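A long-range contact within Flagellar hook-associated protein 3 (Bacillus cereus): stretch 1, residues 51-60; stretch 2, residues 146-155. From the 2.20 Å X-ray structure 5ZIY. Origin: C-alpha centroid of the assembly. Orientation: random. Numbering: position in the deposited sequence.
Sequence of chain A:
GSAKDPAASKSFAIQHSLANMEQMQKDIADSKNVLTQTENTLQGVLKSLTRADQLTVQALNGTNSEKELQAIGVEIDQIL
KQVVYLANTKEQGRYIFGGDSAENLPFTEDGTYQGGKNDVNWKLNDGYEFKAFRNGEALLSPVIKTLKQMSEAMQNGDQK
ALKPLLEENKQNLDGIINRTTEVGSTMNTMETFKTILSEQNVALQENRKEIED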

# COMPACT_ATOMS: atom_id res chain seq x y z
N ARG A 51 13.70 -8.68 -5.10
CA ARG A 51 14.04 -10.03 -5.55
C ARG A 51 13.99 -10.14 -7.08
O ARG A 51 14.82 -10.79 -7.67
CB ARG A 51 13.13 -11.06 -4.88
CG ARG A 51 13.33 -12.52 -5.32
CD ARG A 51 14.57 -13.15 -4.79
NE ARG A 51 14.68 -14.56 -5.20
CZ ARG A 51 15.82 -15.24 -5.27
NH1 ARG A 51 16.97 -14.65 -4.96
NH2 ARG A 51 15.83 -16.51 -5.67
N ALA A 52 13.01 -9.48 -7.69
CA ALA A 52 12.87 -9.45 -9.16
C ALA A 52 14.10 -8.83 -9.79
O ALA A 52 14.60 -9.35 -10.79
CB ALA A 52 11.61 -8.67 -9.60
N ASP A 53 14.55 -7.70 -9.22
CA ASP A 53 15.79 -7.02 -9.65
C ASP A 53 17.01 -7.97 -9.57
O ASP A 53 17.77 -8.10 -10.52
CB ASP A 53 16.05 -5.79 -8.76
CG ASP A 53 17.37 -5.09 -9.05
OD1 ASP A 53 17.44 -4.42 -10.10
OD2 ASP A 53 18.35 -5.16 -8.23
N GLN A 54 17.16 -8.62 -8.42
CA GLN A 54 18.26 -9.56 -8.19
C GLN A 54 18.30 -10.70 -9.24
O GLN A 54 19.33 -10.96 -9.83
CB GLN A 54 18.18 -10.11 -6.75
CG GLN A 54 18.41 -9.04 -5.64
CD GLN A 54 18.20 -9.56 -4.19
OE1 GLN A 54 17.10 -9.99 -3.81
NE2 GLN A 54 19.25 -9.46 -3.38
N LEU A 55 17.15 -11.34 -9.46
CA LEU A 55 17.00 -12.45 -10.43
C LEU A 55 17.22 -12.01 -11.89
O LEU A 55 17.56 -12.83 -12.75
CB LEU A 55 15.57 -13.01 -10.35
CG LEU A 55 15.13 -13.77 -9.09
CD1 LEU A 55 13.63 -14.08 -9.17
CD2 LEU A 55 15.98 -15.03 -8.87
N THR A 56 16.93 -10.74 -12.17
CA THR A 56 17.12 -10.19 -13.48
C THR A 56 18.60 -9.84 -13.70
O THR A 56 19.07 -9.92 -14.82
CB THR A 56 16.20 -8.99 -13.74
OG1 THR A 56 14.82 -9.39 -13.54
CG2 THR A 56 16.37 -8.52 -15.15
N VAL A 57 19.31 -9.45 -12.65
CA VAL A 57 20.75 -9.30 -12.71
C VAL A 57 21.38 -10.68 -13.01
O VAL A 57 22.24 -10.79 -13.90
CB VAL A 57 21.30 -8.61 -11.41
CG1 VAL A 57 22.82 -8.73 -11.29
CG2 VAL A 57 20.88 -7.13 -11.35
N GLN A 58 20.94 -11.73 -12.31
CA GLN A 58 21.41 -13.11 -12.59
C GLN A 58 21.21 -13.43 -14.07
O GLN A 58 22.13 -13.89 -14.73
CB GLN A 58 20.67 -14.16 -11.76
CG GLN A 58 21.13 -14.25 -10.32
CD GLN A 58 20.32 -15.23 -9.47
OE1 GLN A 58 19.55 -16.06 -9.99
NE2 GLN A 58 20.51 -15.16 -8.16
N ALA A 59 20.00 -13.17 -14.56
CA ALA A 59 19.65 -13.42 -15.97
C ALA A 59 20.56 -12.69 -16.97
O ALA A 59 20.92 -13.22 -18.01
CB ALA A 59 18.20 -13.02 -16.20
N LEU A 60 20.91 -11.46 -16.64
CA LEU A 60 21.81 -10.66 -17.46
C LEU A 60 23.30 -11.03 -17.27
O LEU A 60 24.11 -10.65 -18.11
CB LEU A 60 21.61 -9.17 -17.11
CG LEU A 60 20.38 -8.43 -17.63
CD1 LEU A 60 20.09 -7.19 -16.80
CD2 LEU A 60 20.56 -8.06 -19.13
N THR A 146 5.44 -4.55 -15.90
CA THR A 146 6.88 -4.80 -16.00
C THR A 146 7.21 -6.24 -15.55
O THR A 146 7.92 -6.93 -16.24
CB THR A 146 7.69 -3.77 -15.21
OG1 THR A 146 7.40 -2.45 -15.70
CG2 THR A 146 9.22 -4.04 -15.33
N LEU A 147 6.66 -6.69 -14.41
CA LEU A 147 6.97 -8.05 -13.93
C LEU A 147 6.52 -9.07 -15.00
O LEU A 147 7.21 -10.04 -15.29
CB LEU A 147 6.30 -8.36 -12.57
CG LEU A 147 6.90 -7.67 -11.33
CD1 LEU A 147 6.01 -8.00 -10.06
CD2 LEU A 147 8.36 -8.03 -11.12
N LYS A 148 5.36 -8.84 -15.60
CA LYS A 148 4.86 -9.76 -16.62
C LYS A 148 5.75 -9.84 -17.86
O LYS A 148 6.01 -10.93 -18.36
CB LYS A 148 3.43 -9.43 -16.98
CG LYS A 148 2.82 -10.46 -17.89
CD LYS A 148 1.53 -10.01 -18.45
CE LYS A 148 0.94 -11.04 -19.41
NZ LYS A 148 1.18 -10.57 -20.79
N GLN A 149 6.24 -8.72 -18.35
CA GLN A 149 7.17 -8.73 -19.48
C GLN A 149 8.53 -9.34 -19.06
O GLN A 149 9.26 -9.88 -19.91
CB GLN A 149 7.38 -7.32 -20.05
CG GLN A 149 6.13 -6.60 -20.53
CD GLN A 149 6.41 -5.12 -20.83
OE1 GLN A 149 7.26 -4.80 -21.69
NE2 GLN A 149 5.74 -4.20 -20.11
N MET A 150 8.89 -9.22 -17.78
CA MET A 150 10.13 -9.80 -17.24
C MET A 150 10.04 -11.32 -17.32
O MET A 150 10.90 -11.95 -17.87
CB MET A 150 10.37 -9.37 -15.80
CG MET A 150 11.09 -8.03 -15.63
SD MET A 150 11.38 -7.65 -13.86
CE MET A 150 12.72 -6.46 -13.93
N SER A 151 8.93 -11.86 -16.84
CA SER A 151 8.69 -13.30 -16.81
C SER A 151 8.65 -13.90 -18.21
O SER A 151 9.29 -14.93 -18.51
CB SER A 151 7.38 -13.53 -16.06
OG SER A 151 6.91 -14.85 -16.21
N GLU A 152 7.92 -13.24 -19.11
CA GLU A 152 7.90 -13.70 -20.49
C GLU A 152 9.26 -13.59 -21.20
O GLU A 152 9.64 -14.50 -21.93
CB GLU A 152 6.79 -12.98 -21.28
N ALA A 153 9.96 -12.47 -21.02
CA ALA A 153 11.31 -12.29 -21.61
C ALA A 153 12.24 -13.40 -21.18
O ALA A 153 12.97 -14.00 -21.98
CB ALA A 153 11.90 -10.93 -21.27
N MET A 154 12.16 -13.75 -19.92
CA MET A 154 13.03 -14.78 -19.42
C MET A 154 12.64 -16.15 -19.95
O MET A 154 13.50 -16.86 -20.48
CB MET A 154 13.08 -14.72 -17.91
CG MET A 154 13.92 -13.53 -17.49
SD MET A 154 14.09 -13.32 -15.73
CE MET A 154 15.03 -11.79 -15.67
N GLN A 155 11.37 -16.52 -19.86
CA GLN A 155 11.06 -17.87 -20.29
C GLN A 155 11.05 -18.08 -21.80
O GLN A 155 10.97 -19.21 -22.24
CB GLN A 155 9.86 -18.48 -19.59
CG GLN A 155 8.55 -17.78 -19.60
CD GLN A 155 7.77 -18.19 -18.37
OE1 GLN A 155 7.75 -19.37 -18.02
NE2 GLN A 155 7.12 -17.24 -17.71

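Helices that lie too far apart for their backbones to touch can still pack when short side chains on one meet long, flexible ones on the other. Here two helical segments run in roughly the same direction, inclined by 26°, with their axes no closer than 11.7 Å. No hydrogen bond crosses between them; the contact rests on van der Waals packing and buries a modest 251 Å².

Along the first helix, Ala 52, Thr 56 and Ala 59 recur at intervals of four and three, the spacing that keeps them on one face; Leu 55 adds to the same side. Ala 52 comes first: its CB lies 3.6 Å from Leu 147 CD2, the leucine's end reaching nearer although its CA-to-CB bond points sideways. Leu 55 contributes mainly backbone, its O lying 4.0 Å from Met 154 CE.

Thr 56 shows how a polar residue can join such an apolar seam. Its OG1 donates a hydrogen bond to Ala 52 O (2.8 Å), one turn back, so the hydroxyl proton is used within its own helix. The same OG1 packs against two methionine methyls, 3.6 Å from Met 150 CE and 3.2 Å from Met 154 CE. Finally, Ala 59 CB approaches Met 154 CE at 3.4 Å. Extended from an m chi1 through t chi2 and chi3, Met 154 thus spans the gap with its terminal methyl.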